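Terminal oxygenase component of carbazole (Janthinobacterium sp., PDB 7BUG) catalyses, as the terminal oxygenase of a multicomponent Rieske-type system, the dioxygenation of carbazole at its angular C-9a and adjacent C-1 positions. Local coordinates at residues L9-G14 / G349-I354; A16-A21 / A364-A369; D67-R72 / I88-H93; S190-V193 / D197-L200; N273-P278 / E327-D332. All coordinates share one frame; numbering follows the deposited sequence.

Contact 1. Residues L9-G14 / G349-I354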
# COMPACT_ATOMS: atom_id res chain seq x y z
N LEU A 9 0.44 23.40 10.44
CA LEU A 9 -0.69 24.26 10.88
C LEU A 9 -0.17 25.66 11.25
O LEU A 9 -0.89 26.60 11.04
CB LEU A 9 -1.47 23.60 12.02
CG LEU A 9 -2.20 22.29 11.66
CD1 LEU A 9 -2.95 21.70 12.86
CD2 LEU A 9 -3.13 22.46 10.46
N LYS A 10 1.06 25.77 11.78
CA LYS A 10 1.69 27.08 12.16
C LYS A 10 1.99 27.93 10.93
O LYS A 10 2.16 29.14 11.07
CB LYS A 10 3.01 26.84 12.90
CG LYS A 10 2.85 26.49 14.37
CD LYS A 10 4.16 26.48 15.13
CE LYS A 10 3.97 26.17 16.60
NZ LYS A 10 3.36 24.84 16.81
N ARG A 11 2.02 27.31 9.75
CA ARG A 11 2.34 27.99 8.48
C ARG A 11 1.06 28.33 7.72
O ARG A 11 1.18 28.93 6.67
CB ARG A 11 3.27 27.09 7.65
CG ARG A 11 4.51 26.68 8.44
CD ARG A 11 5.75 26.62 7.58
NE ARG A 11 5.88 27.88 6.87
CZ ARG A 11 6.50 28.05 5.72
NH1 ARG A 11 7.09 27.02 5.13
NH2 ARG A 11 6.53 29.25 5.16
N VAL A 12 -0.13 27.98 8.24
CA VAL A 12 -1.40 28.27 7.53
C VAL A 12 -2.36 28.99 8.47
O VAL A 12 -3.55 28.60 8.58
CB VAL A 12 -2.05 27.02 6.91
CG1 VAL A 12 -1.20 26.54 5.75
CG2 VAL A 12 -2.22 25.93 7.95
N LYS A 13 -1.89 30.06 9.10
CA LYS A 13 -2.64 30.71 10.18
C LYS A 13 -3.87 31.46 9.69
O LYS A 13 -4.66 31.80 10.53
CB LYS A 13 -1.64 31.53 11.00
CG LYS A 13 -0.72 30.63 11.81
CD LYS A 13 0.01 31.31 12.96
CE LYS A 13 0.93 32.38 12.43
NZ LYS A 13 1.81 31.86 11.37
N GLY A 14 -4.01 31.72 8.39
CA GLY A 14 -5.25 32.28 7.82
C GLY A 14 -6.46 31.35 7.96
O GLY A 14 -7.62 31.87 7.88
N GLY A 349 0.97 20.88 0.17
CA GLY A 349 0.46 21.81 -0.86
C GLY A 349 -0.22 23.03 -0.23
O GLY A 349 -0.22 24.12 -0.84
N TRP A 350 -0.71 22.91 1.03
CA TRP A 350 -1.35 24.03 1.74
C TRP A 350 -0.31 25.11 2.04
O TRP A 350 -0.68 26.30 2.12
CB TRP A 350 -2.05 23.58 3.04
CG TRP A 350 -3.05 22.49 2.81
CD1 TRP A 350 -2.92 21.19 3.21
CD2 TRP A 350 -4.34 22.61 2.19
NE1 TRP A 350 -4.02 20.48 2.83
CE2 TRP A 350 -4.93 21.32 2.26
CE3 TRP A 350 -5.08 23.65 1.62
CZ2 TRP A 350 -6.19 21.06 1.72
CZ3 TRP A 350 -6.31 23.39 1.06
CH2 TRP A 350 -6.86 22.10 1.13
N VAL A 351 0.97 24.71 2.14
CA VAL A 351 2.06 25.70 2.39
C VAL A 351 2.66 26.15 1.05
O VAL A 351 2.97 27.36 0.89
CB VAL A 351 3.11 25.11 3.33
CG1 VAL A 351 4.26 26.09 3.53
CG2 VAL A 351 2.50 24.74 4.67
N ASN A 352 2.74 25.23 0.08
CA ASN A 352 3.57 25.46 -1.13
C ASN A 352 2.77 26.00 -2.32
O ASN A 352 3.42 26.52 -3.26
CB ASN A 352 4.35 24.19 -1.49
CG ASN A 352 5.36 23.79 -0.44
OD1 ASN A 352 5.65 22.60 -0.26
ND2 ASN A 352 5.91 24.77 0.24
N GLU A 353 1.44 26.00 -2.32
CA GLU A 353 0.62 26.59 -3.41
C GLU A 353 0.96 28.09 -3.57
O GLU A 353 1.40 28.75 -2.60
CB GLU A 353 -0.87 26.41 -3.13
CG GLU A 353 -1.26 27.15 -1.86
CD GLU A 353 -2.68 26.97 -1.38
OE1 GLU A 353 -3.36 26.00 -1.80
OE2 GLU A 353 -3.11 27.85 -0.57
N ILE A 354 0.88 28.56 -4.80
CA ILE A 354 0.97 30.03 -5.08
C ILE A 354 -0.35 30.49 -5.65
O ILE A 354 -0.70 30.19 -6.78
CB ILE A 354 2.19 30.35 -5.95
CG1 ILE A 354 3.47 29.88 -5.26
CG2 ILE A 354 2.20 31.86 -6.24
CD1 ILE A 354 4.69 29.92 -6.18
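Val12 and Val351 mark the inner half of this contact, where the loop after helix 6-9 meets the short helix 349-352. CG1 of Val12 lies 3.7 Å from the carbonyl O of Trp350 and 4.1 Å from Trp350 CB, so one methyl covers the base of the indole side chain and the backbone beside it. CG2 of Val351 closes the row at 4.3 Å from the same Val12 methyl. Val12 also rests on Val19, as does Trp350, which ties this inner half to helix 16-20; Trp350 CB points toward the loop while its ring runs off toward Arg172 and Glu176.

The outer half is the solvent side and belongs to Arg11, an exposed residue, although its guanidinium comes close to Val351. Its chain bends at chi2 (-143°) and again at chi3 (53°), which turns the guanidinium back across Val351. There CG1 of Val351 stands over one face of the group, shifted toward its rim, with Arg11 NH1 at 3.4 Å and CZ at 3.7 Å. The two side chains cross at about a right angle, and nearer the backbone Arg11 CB touches Val351 CG2 at 3.9 Å. The loop includes a type I turn from Leu9 to Val12, with Val12 N bonded to Leu9 O.

No hydrogen bond or salt bridge spans the two segments, and they bury 168 Å² in all. The chemistry is therefore an apolar contact inside and, outside, a methyl against one face of the guanidinium, a van der Waals contact with no directional bond across the segments to hold the group.

Contact 2. Residues A16-A21 / A364-A369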
# COMPACT_ATOMS: atom_id res chain seq x y z
N ALA A 16 -6.19 27.58 9.56
CA ALA A 16 -5.57 26.35 10.09
C ALA A 16 -6.63 25.30 10.40
O ALA A 16 -6.39 24.12 10.12
CB ALA A 16 -4.74 26.63 11.31
N PRO A 17 -7.83 25.63 10.95
CA PRO A 17 -8.82 24.58 11.25
C PRO A 17 -9.27 23.87 9.96
O PRO A 17 -9.44 22.67 9.97
CB PRO A 17 -9.97 25.33 11.91
CG PRO A 17 -9.26 26.55 12.55
CD PRO A 17 -8.24 26.94 11.49
N TYR A 18 -9.41 24.62 8.90
CA TYR A 18 -9.79 24.05 7.56
C TYR A 18 -8.72 23.07 7.10
O TYR A 18 -9.07 21.99 6.59
CB TYR A 18 -9.96 25.16 6.56
CG TYR A 18 -10.27 24.70 5.17
CD1 TYR A 18 -11.51 24.23 4.83
CD2 TYR A 18 -9.29 24.70 4.21
CE1 TYR A 18 -11.79 23.84 3.52
CE2 TYR A 18 -9.54 24.33 2.91
CZ TYR A 18 -10.80 23.93 2.55
OH TYR A 18 -11.14 23.65 1.25
N VAL A 19 -7.43 23.43 7.21
CA VAL A 19 -6.32 22.52 6.83
C VAL A 19 -6.31 21.30 7.75
O VAL A 19 -5.97 20.18 7.30
CB VAL A 19 -4.98 23.27 6.83
CG1 VAL A 19 -3.86 22.29 6.64
CG2 VAL A 19 -5.00 24.33 5.76
N ASP A 20 -6.72 21.43 9.01
CA ASP A 20 -6.77 20.27 9.90
C ASP A 20 -7.93 19.33 9.53
O ASP A 20 -7.91 18.13 9.94
CB ASP A 20 -6.94 20.73 11.35
CG ASP A 20 -6.50 19.71 12.34
OD1 ASP A 20 -5.54 18.99 12.05
OD2 ASP A 20 -7.08 19.73 13.46
N ALA A 21 -8.94 19.83 8.83
CA ALA A 21 -10.22 19.11 8.65
C ALA A 21 -10.17 18.09 7.50
O ALA A 21 -11.06 18.06 6.65
CB ALA A 21 -11.37 20.07 8.59
N ALA A 364 -11.69 33.01 1.00
CA ALA A 364 -12.87 33.42 1.80
C ALA A 364 -13.59 32.17 2.31
O ALA A 364 -13.97 32.15 3.47
CB ALA A 364 -13.78 34.27 0.97
N TRP A 365 -13.76 31.15 1.45
CA TRP A 365 -14.36 29.87 1.88
C TRP A 365 -13.51 29.24 2.99
O TRP A 365 -14.08 28.73 3.98
CB TRP A 365 -14.53 28.91 0.68
CG TRP A 365 -14.43 27.47 1.06
CD1 TRP A 365 -13.40 26.64 0.76
CD2 TRP A 365 -15.38 26.66 1.79
NE1 TRP A 365 -13.59 25.41 1.29
CE2 TRP A 365 -14.80 25.39 1.92
CE3 TRP A 365 -16.64 26.90 2.36
CZ2 TRP A 365 -15.43 24.33 2.53
CZ3 TRP A 365 -17.27 25.84 2.96
CH2 TRP A 365 -16.67 24.60 3.05
N ARG A 366 -12.19 29.21 2.84
CA ARG A 366 -11.30 28.52 3.80
C ARG A 366 -11.45 29.19 5.17
O ARG A 366 -11.48 28.50 6.22
CB ARG A 366 -9.86 28.50 3.35
CG ARG A 366 -9.61 27.74 2.05
CD ARG A 366 -8.10 27.80 1.80
NE ARG A 366 -7.74 27.00 0.63
CZ ARG A 366 -6.54 27.09 0.05
NH1 ARG A 366 -5.61 27.89 0.58
NH2 ARG A 366 -6.28 26.30 -0.97
N LYS A 367 -11.58 30.52 5.15
CA LYS A 367 -11.76 31.29 6.41
C LYS A 367 -13.15 31.05 6.98
O LYS A 367 -13.27 30.87 8.20
CB LYS A 367 -11.52 32.76 6.07
CG LYS A 367 -10.08 33.08 5.74
CD LYS A 367 -9.78 34.58 5.82
CE LYS A 367 -9.57 35.25 4.49
NZ LYS A 367 -8.13 35.50 4.25
N LEU A 368 -14.16 31.11 6.14
CA LEU A 368 -15.56 30.87 6.60
C LEU A 368 -15.61 29.48 7.24
O LEU A 368 -16.16 29.29 8.36
CB LEU A 368 -16.51 30.95 5.42
CG LEU A 368 -17.91 30.59 5.87
CD1 LEU A 368 -18.76 31.83 6.02
CD2 LEU A 368 -18.55 29.57 4.98
N ALA A 369 -15.04 28.47 6.58
CA ALA A 369 -15.11 27.08 7.07
C ALA A 369 -14.36 27.00 8.39
O ALA A 369 -14.79 26.26 9.28
CB ALA A 369 -14.51 26.13 6.05
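Tyr18 carries nearly the whole of this contact, reaching from helix 16-20 to three residues of segment 364-369 of helix 360-372. With CG anti to the backbone N, the phenol extends straight toward the second helix. Its OH accepts a hydrogen bond from Trp365 NE1 at 3.0 Å; the N-H...O angle is 158° and the oxygen lies close to the indole plane, at the ring edge. The two rings are nearly perpendicular, their planes at 88°, and Tyr18 CE1 comes within 3.7 Å of Trp365 CE2. Over one face of the phenol lies the aliphatic part of Arg366: CB makes a CH-pi contact, 4.3 Å from the ring centroid, and CG approaches Tyr18 CE2 to 3.5 Å. Near the ring's base, Ala369 CB touches Tyr18 CD1 at 3.8 Å.

A second shell fixes these groups. Glu176 is shared: its OE2 is hydrogen-bonded to Tyr18 OH, and its OE1 forms a salt bridge with Arg366 NH2, while Arg366 NH1 is paired with Glu353. The arginine chain, extended from CG to NE, passes obliquely over the phenol, and its charged end is held by two carboxylates. A phenylalanine in place of Tyr18 would probably keep the ring packing but leave Trp365 NE1 and Glu176 OE2 without their shared hydroxyl in a buried setting.

The segment axes pass 8.3 Å apart and are nearly perpendicular, at 86°. Helix 171-179 supplies Glu176 and packs Trp171 and Val175 on Trp365, whereas Trp350 of helix 349-352 touches Arg366.

Contact 3. Residues D67-R72 / I88-H93. With FES (Fe2/s2 (inorganic) cluster), chain D.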
# COMPACT_ATOMS: atom_id res chain seq x y z
N ASP A 67 -22.09 0.93 11.94
CA ASP A 67 -21.85 -0.44 11.44
C ASP A 67 -20.60 -1.00 12.10
O ASP A 67 -19.58 -1.21 11.43
CB ASP A 67 -21.75 -0.38 9.93
CG ASP A 67 -21.66 -1.75 9.25
OD1 ASP A 67 -22.01 -2.78 9.88
OD2 ASP A 67 -21.33 -1.74 8.04
N ARG A 68 -20.64 -1.19 13.41
CA ARG A 68 -19.46 -1.67 14.19
C ARG A 68 -20.03 -2.23 15.48
O ARG A 68 -20.48 -1.44 16.34
CB ARG A 68 -18.42 -0.59 14.47
CG ARG A 68 -17.17 -1.18 15.12
CD ARG A 68 -16.03 -0.20 15.35
NE ARG A 68 -16.54 0.76 16.28
CZ ARG A 68 -16.11 2.02 16.41
NH1 ARG A 68 -15.07 2.45 15.73
NH2 ARG A 68 -16.72 2.82 17.23
N CYS A 69 -20.09 -3.56 15.59
CA CYS A 69 -20.61 -4.21 16.81
C CYS A 69 -19.82 -3.73 18.05
O CYS A 69 -18.59 -3.64 18.00
CB CYS A 69 -20.58 -5.72 16.65
SG CYS A 69 -21.44 -6.55 18.01
N LEU A 70 -20.51 -3.51 19.16
CA LEU A 70 -19.87 -3.14 20.46
C LEU A 70 -18.96 -4.25 20.98
O LEU A 70 -18.07 -3.97 21.79
CB LEU A 70 -20.97 -2.88 21.48
CG LEU A 70 -21.82 -1.66 21.24
CD1 LEU A 70 -22.84 -1.49 22.37
CD2 LEU A 70 -21.03 -0.40 21.00
N HIS A 71 -19.22 -5.50 20.63
CA HIS A 71 -18.56 -6.67 21.24
C HIS A 71 -17.12 -6.81 20.68
O HIS A 71 -16.15 -6.47 21.37
CB HIS A 71 -19.47 -7.88 21.01
CG HIS A 71 -18.92 -9.14 21.53
ND1 HIS A 71 -19.10 -10.32 20.84
CD2 HIS A 71 -18.19 -9.39 22.64
CE1 HIS A 71 -18.53 -11.30 21.53
NE2 HIS A 71 -17.96 -10.73 22.68
N ARG A 72 -16.99 -7.32 19.45
CA ARG A 72 -15.66 -7.56 18.83
C ARG A 72 -15.43 -6.64 17.63
O ARG A 72 -14.46 -6.85 16.87
CB ARG A 72 -15.47 -9.05 18.48
CG ARG A 72 -15.66 -9.99 19.66
CD ARG A 72 -14.77 -9.79 20.88
NE ARG A 72 -13.36 -9.82 20.50
CZ ARG A 72 -12.62 -10.90 20.35
NH1 ARG A 72 -13.11 -12.08 20.64
NH2 ARG A 72 -11.37 -10.75 19.97
N ILE A 88 -31.67 -5.26 14.70
CA ILE A 88 -30.66 -6.01 13.89
C ILE A 88 -29.85 -6.85 14.87
O ILE A 88 -29.55 -6.34 15.98
CB ILE A 88 -29.78 -5.08 13.01
CG1 ILE A 88 -28.78 -5.88 12.16
CG2 ILE A 88 -29.13 -4.00 13.84
CD1 ILE A 88 -28.11 -5.07 11.04
N THR A 89 -29.49 -8.06 14.46
CA THR A 89 -28.74 -9.02 15.28
C THR A 89 -27.36 -9.16 14.64
O THR A 89 -27.30 -9.56 13.44
CB THR A 89 -29.50 -10.36 15.33
OG1 THR A 89 -30.73 -10.11 16.02
CG2 THR A 89 -28.71 -11.46 16.00
N CYS A 90 -26.31 -8.90 15.38
CA CYS A 90 -24.94 -9.16 14.86
C CYS A 90 -24.86 -10.64 14.50
O CYS A 90 -25.31 -11.52 15.27
CB CYS A 90 -23.91 -8.77 15.88
SG CYS A 90 -22.24 -9.04 15.25
N TRP A 91 -24.23 -10.94 13.38
CA TRP A 91 -24.08 -12.31 12.87
C TRP A 91 -23.11 -13.15 13.71
O TRP A 91 -23.09 -14.38 13.52
CB TRP A 91 -23.61 -12.25 11.42
CG TRP A 91 -22.39 -11.42 11.25
CD1 TRP A 91 -22.35 -10.09 10.92
CD2 TRP A 91 -21.03 -11.83 11.47
NE1 TRP A 91 -21.05 -9.66 10.88
CE2 TRP A 91 -20.22 -10.68 11.25
CE3 TRP A 91 -20.41 -13.02 11.82
CZ2 TRP A 91 -18.83 -10.72 11.35
CZ3 TRP A 91 -19.04 -13.05 11.97
CH2 TRP A 91 -18.26 -11.91 11.75
N TYR A 92 -22.30 -12.53 14.57
CA TYR A 92 -21.19 -13.26 15.19
C TYR A 92 -21.68 -13.93 16.48
O TYR A 92 -21.58 -15.14 16.59
CB TYR A 92 -20.01 -12.32 15.37
CG TYR A 92 -18.63 -12.97 15.48
CD1 TYR A 92 -18.44 -14.34 15.52
CD2 TYR A 92 -17.51 -12.16 15.62
CE1 TYR A 92 -17.18 -14.90 15.63
CE2 TYR A 92 -16.24 -12.70 15.79
CZ TYR A 92 -16.07 -14.08 15.80
OH TYR A 92 -14.83 -14.68 15.90
N HIS A 93 -22.10 -13.12 17.47
CA HIS A 93 -22.57 -13.67 18.76
C HIS A 93 -23.98 -13.18 19.05
O HIS A 93 -24.40 -13.27 20.16
CB HIS A 93 -21.63 -13.39 19.93
CG HIS A 93 -20.19 -13.55 19.59
ND1 HIS A 93 -19.45 -12.56 18.97
CD2 HIS A 93 -19.35 -14.58 19.84
CE1 HIS A 93 -18.22 -13.02 18.79
NE2 HIS A 93 -18.12 -14.25 19.33
FE1 FES D . -21.13 -8.78 17.27
FE2 FES D . -19.91 -10.53 18.93
S1 FES D . -22.10 -10.11 18.74
S2 FES D . -18.93 -9.21 17.40
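Two histidine nitrogens, His71 ND1 and His93 ND1, stand only 2.9 Å apart without a hydrogen bond, because both bind the same iron. His71 ND1 and His93 ND1 each lie 2.1 Å from the iron FE2 of the cluster. The ring of His71 presents its edge to the face of His93 in an offset edge-to-face pair, planes at 80°, and Tyr92 covers the opposite face of His93. At the other iron, FE1, the ligands are thiolates: Cys69 SG at 2.4 Å and Cys90 SG at 2.3 Å.

This two-cysteine, two-histidine ligation, with one Cys-X-His pair and one Cys-X-X-His pair on facing loops, defines the Rieske [2Fe-2S] centre. Each loop also braces its own thiolate with a backbone N-H: His71 N donates to Cys69 SG, and Tyr92 N donates to Cys90 SG, both at 3.6 Å and nearly straight (169° and 166°). Arg72 lays its CG over the centre of the His71 ring, and its CB packs against bridging sulfide S2 at 3.6 Å.

The outer nitrogens of both ligands reach the third subunit, where His71 NE2 is hydrogen-bonded to Asp359 and His93 NE2 to Asp180, while Arg72 forms a salt bridge with Glu176 of that subunit.

Contact 4. Residues S190-V193 / D197-L200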
# COMPACT_ATOMS: atom_id res chain seq x y z
N SER A 190 -16.46 21.73 -23.39
CA SER A 190 -17.59 20.87 -22.98
C SER A 190 -18.68 20.84 -24.06
O SER A 190 -18.98 21.89 -24.56
CB SER A 190 -18.21 21.29 -21.67
OG SER A 190 -19.30 20.43 -21.38
N ILE A 191 -19.27 19.67 -24.28
CA ILE A 191 -20.46 19.45 -25.16
C ILE A 191 -21.58 20.37 -24.67
O ILE A 191 -22.30 20.91 -25.54
CB ILE A 191 -20.87 17.97 -25.14
CG1 ILE A 191 -22.04 17.69 -26.10
CG2 ILE A 191 -21.21 17.50 -23.73
CD1 ILE A 191 -21.64 17.67 -27.57
N LEU A 192 -21.71 20.58 -23.34
CA LEU A 192 -22.84 21.39 -22.79
C LEU A 192 -22.71 22.82 -23.32
O LEU A 192 -23.70 23.41 -23.75
CB LEU A 192 -22.84 21.37 -21.24
CG LEU A 192 -23.77 22.38 -20.57
CD1 LEU A 192 -25.22 22.01 -20.78
CD2 LEU A 192 -23.51 22.48 -19.06
N VAL A 193 -21.50 23.38 -23.29
CA VAL A 193 -21.21 24.78 -23.67
C VAL A 193 -21.59 24.93 -25.17
O VAL A 193 -22.24 25.94 -25.52
CB VAL A 193 -19.74 25.13 -23.36
CG1 VAL A 193 -19.32 26.45 -23.96
CG2 VAL A 193 -19.45 25.12 -21.85
N ASP A 197 -25.35 26.25 -25.89
CA ASP A 197 -25.19 27.64 -26.36
C ASP A 197 -24.81 28.58 -25.22
O ASP A 197 -25.22 29.75 -25.26
CB ASP A 197 -26.51 28.10 -26.99
CG ASP A 197 -26.29 28.92 -28.24
OD1 ASP A 197 -25.59 28.40 -29.11
OD2 ASP A 197 -26.78 30.07 -28.29
N LEU A 198 -24.00 28.12 -24.25
CA LEU A 198 -23.70 28.95 -23.06
C LEU A 198 -22.67 30.03 -23.39
O LEU A 198 -21.69 29.75 -24.07
CB LEU A 198 -23.15 28.06 -21.94
CG LEU A 198 -24.03 26.89 -21.52
CD1 LEU A 198 -23.40 26.11 -20.37
CD2 LEU A 198 -25.41 27.38 -21.12
N ALA A 199 -22.86 31.23 -22.86
CA ALA A 199 -21.77 32.19 -22.65
C ALA A 199 -20.85 31.58 -21.59
O ALA A 199 -21.29 31.37 -20.45
CB ALA A 199 -22.28 33.53 -22.20
N LEU A 200 -19.64 31.20 -21.96
CA LEU A 200 -18.67 30.76 -20.92
C LEU A 200 -17.36 31.43 -21.24
O LEU A 200 -16.72 31.08 -22.23
CB LEU A 200 -18.54 29.23 -20.94
CG LEU A 200 -17.76 28.65 -19.75
CD1 LEU A 200 -18.65 28.66 -18.50
CD2 LEU A 200 -17.25 27.25 -20.05
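Leu198 folds back on Leu192 and Val193 as part of the Schellman motif that ends helix 191-195, with Asp197, at positive phi, as its C-prime residue. The motif's longer bond runs from Leu198 N to Val193 O at 3.1 Å; its N-H...O angle is 145°, and the donor meets a lone pair in the carbonyl plane. At the opposite end of the helix Ser190 is the N-cap, its OG accepting from Leu192 N.

From CB outward, the Leu198 side chain climbs the last turn of the helix. CB lies 4.2 Å from Val193 CA, and CG stays beside that same atom at 4.1 Å. With CG anti to the carbonyl carbon (chi1 -56°), beside the backbone N, CD1 ends 3.8 Å from Leu192 CG, with Leu192 CD2 and Val193 CG2 close by. With an alanine here the backbone bond could stay, but the loss of CG and CD1 is likely to open a gap beside Leu192 CG and CD2.

Further along, Leu200 continues the apolar row next to His187, an iron ligand. Its side chain crosses that of Val193 at about a right angle, Leu200 CD2 meeting Val193 CG2 at 3.6 Å.

Contact 5. Residues N273-P278 / E327-D332; sequences NPFPNP and EGFNND
The wall of the mononuclear iron site is backed by two phenylalanines, Phe275 from the loop between strands 269-273 and 281-288 and Phe329 from the turn leading into helix 331-344. The side chain of Phe329 comes about 4 Å from the iron and its ring stacks on that of His187, a ligand of the metal. On the ring of Phe329, CZ of Phe275 stands 3.7 Å above one face, shifted toward the rim; its nearest atom there is Phe329 CE2, also at 3.7 Å. Phe275 CZ also lies 3.9 Å from Phe329 CZ, and Phe275 CE2 is 4.1 Å from Phe329 CD2. Ring centroids 5.2 Å apart and planes at 56° describe an oblique pair. Both side chains have CG anti to the backbone N, and the two segments bury 89 Å² between them. Cis peptide bonds precede Pro274 and Pro276, on either side of Phe275, whose own backbone is extended. Next to Phe329 in the chain, Asn330 ND2, at the edge of that ring, is hydrogen-bonded to the iron ligand Asp333. Leu192 of helix 191-195 packs on both phenylalanines, while Pro276 leans on Trp321 and Ala325 of helix 307-327 and on Leu300 of strand 293-303.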
# COMPACT_ATOMS: atom_id res chain seq x y z
N ASN A 273 -26.57 29.27 -9.83
CA ASN A 273 -27.91 29.73 -10.26
C ASN A 273 -27.78 30.81 -11.31
O ASN A 273 -27.15 31.84 -11.04
CB ASN A 273 -28.66 30.36 -9.08
CG ASN A 273 -30.08 30.70 -9.47
OD1 ASN A 273 -30.67 30.07 -10.33
ND2 ASN A 273 -30.63 31.69 -8.81
N PRO A 274 -28.37 30.64 -12.51
CA PRO A 274 -28.96 29.38 -12.95
C PRO A 274 -27.88 28.49 -13.59
O PRO A 274 -26.86 28.96 -14.01
CB PRO A 274 -30.02 29.87 -13.97
CG PRO A 274 -29.43 31.10 -14.58
CD PRO A 274 -28.54 31.70 -13.51
N PHE A 275 -28.15 27.20 -13.67
CA PHE A 275 -27.25 26.21 -14.31
C PHE A 275 -27.93 24.87 -14.33
O PHE A 275 -28.62 24.58 -13.36
CB PHE A 275 -25.94 26.07 -13.54
CG PHE A 275 -24.83 25.57 -14.42
CD1 PHE A 275 -24.15 26.44 -15.25
CD2 PHE A 275 -24.51 24.22 -14.43
CE1 PHE A 275 -23.17 25.95 -16.10
CE2 PHE A 275 -23.52 23.74 -15.29
CZ PHE A 275 -22.88 24.62 -16.12
N PRO A 276 -27.80 24.00 -15.37
CA PRO A 276 -27.04 24.28 -16.61
C PRO A 276 -27.87 24.98 -17.72
O PRO A 276 -27.39 25.15 -18.85
CB PRO A 276 -26.71 22.84 -17.03
CG PRO A 276 -27.98 22.10 -16.66
CD PRO A 276 -28.27 22.62 -15.28
N ASN A 277 -29.05 25.44 -17.33
CA ASN A 277 -30.03 26.16 -18.20
C ASN A 277 -30.63 27.31 -17.39
O ASN A 277 -30.63 27.27 -16.15
CB ASN A 277 -31.04 25.18 -18.78
CG ASN A 277 -31.64 25.64 -20.09
OD1 ASN A 277 -30.91 25.99 -21.00
ND2 ASN A 277 -32.97 25.66 -20.16
N PRO A 278 -31.10 28.41 -18.02
CA PRO A 278 -31.57 29.57 -17.25
C PRO A 278 -32.75 29.32 -16.31
O PRO A 278 -32.97 30.19 -15.49
CB PRO A 278 -31.87 30.62 -18.34
CG PRO A 278 -30.91 30.23 -19.44
CD PRO A 278 -31.01 28.72 -19.46
N GLU A 327 -22.85 14.83 -16.36
CA GLU A 327 -21.73 13.98 -16.83
C GLU A 327 -20.85 14.79 -17.78
O GLU A 327 -19.68 15.01 -17.46
CB GLU A 327 -22.31 12.71 -17.44
CG GLU A 327 -22.88 11.80 -16.40
CD GLU A 327 -23.81 10.70 -16.87
OE1 GLU A 327 -24.02 10.58 -18.09
OE2 GLU A 327 -24.34 9.97 -16.03
N GLY A 328 -21.39 15.29 -18.89
CA GLY A 328 -20.61 15.89 -20.00
C GLY A 328 -19.97 17.23 -19.68
O GLY A 328 -19.08 17.68 -20.44
N PHE A 329 -20.38 17.92 -18.63
CA PHE A 329 -19.67 19.14 -18.18
C PHE A 329 -18.82 18.81 -16.95
O PHE A 329 -17.60 19.12 -16.90
CB PHE A 329 -20.69 20.24 -17.91
CG PHE A 329 -20.13 21.58 -17.57
CD1 PHE A 329 -19.80 22.49 -18.56
CD2 PHE A 329 -19.94 21.94 -16.25
CE1 PHE A 329 -19.36 23.76 -18.23
CE2 PHE A 329 -19.43 23.19 -15.93
CZ PHE A 329 -19.14 24.10 -16.91
N ASN A 330 -19.43 18.16 -15.95
CA ASN A 330 -18.71 17.98 -14.65
C ASN A 330 -17.69 16.84 -14.66
O ASN A 330 -16.87 16.80 -13.74
CB ASN A 330 -19.64 17.82 -13.44
CG ASN A 330 -20.38 19.11 -13.14
OD1 ASN A 330 -21.60 19.08 -13.09
ND2 ASN A 330 -19.68 20.22 -12.93
N ASN A 331 -17.71 15.95 -15.66
CA ASN A 331 -16.66 14.91 -15.72
C ASN A 331 -15.28 15.55 -15.73
O ASN A 331 -14.37 14.95 -15.13
CB ASN A 331 -16.85 13.99 -16.93
CG ASN A 331 -17.81 12.86 -16.69
OD1 ASN A 331 -18.32 12.63 -15.58
ND2 ASN A 331 -18.08 12.12 -17.76
N ASP A 332 -15.09 16.72 -16.33
CA ASP A 332 -13.75 17.38 -16.34
C ASP A 332 -13.38 17.84 -14.92
O ASP A 332 -12.23 17.85 -14.59
CB ASP A 332 -13.65 18.52 -17.35
CG ASP A 332 -13.62 18.02 -18.80
OD1 ASP A 332 -12.97 16.95 -19.06
OD2 ASP A 332 -14.29 18.64 -19.62

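Overall arrangement
From the N terminus, contact 1 opens first and closes at helix 349-352; contact 2 opens a few residues later and closes at helix 360-372, so the two cross. They also touch, and tie the N-terminal loop and helix 16-20 to helices 349-352 and 360-372. Within both long loops lie the other three contacts, in series. Contact 3 closes a short loop in the Rieske domain, on the opposite side of the chain's centre from contacts 4 and 5 and about 52 Å, centre to centre, from contact 4. Contact 4 closes the tightest loop, and contact 5 joins a strand connection to helix 331-344; their centres are about 9 Å apart, beside the catalytic domain's iron.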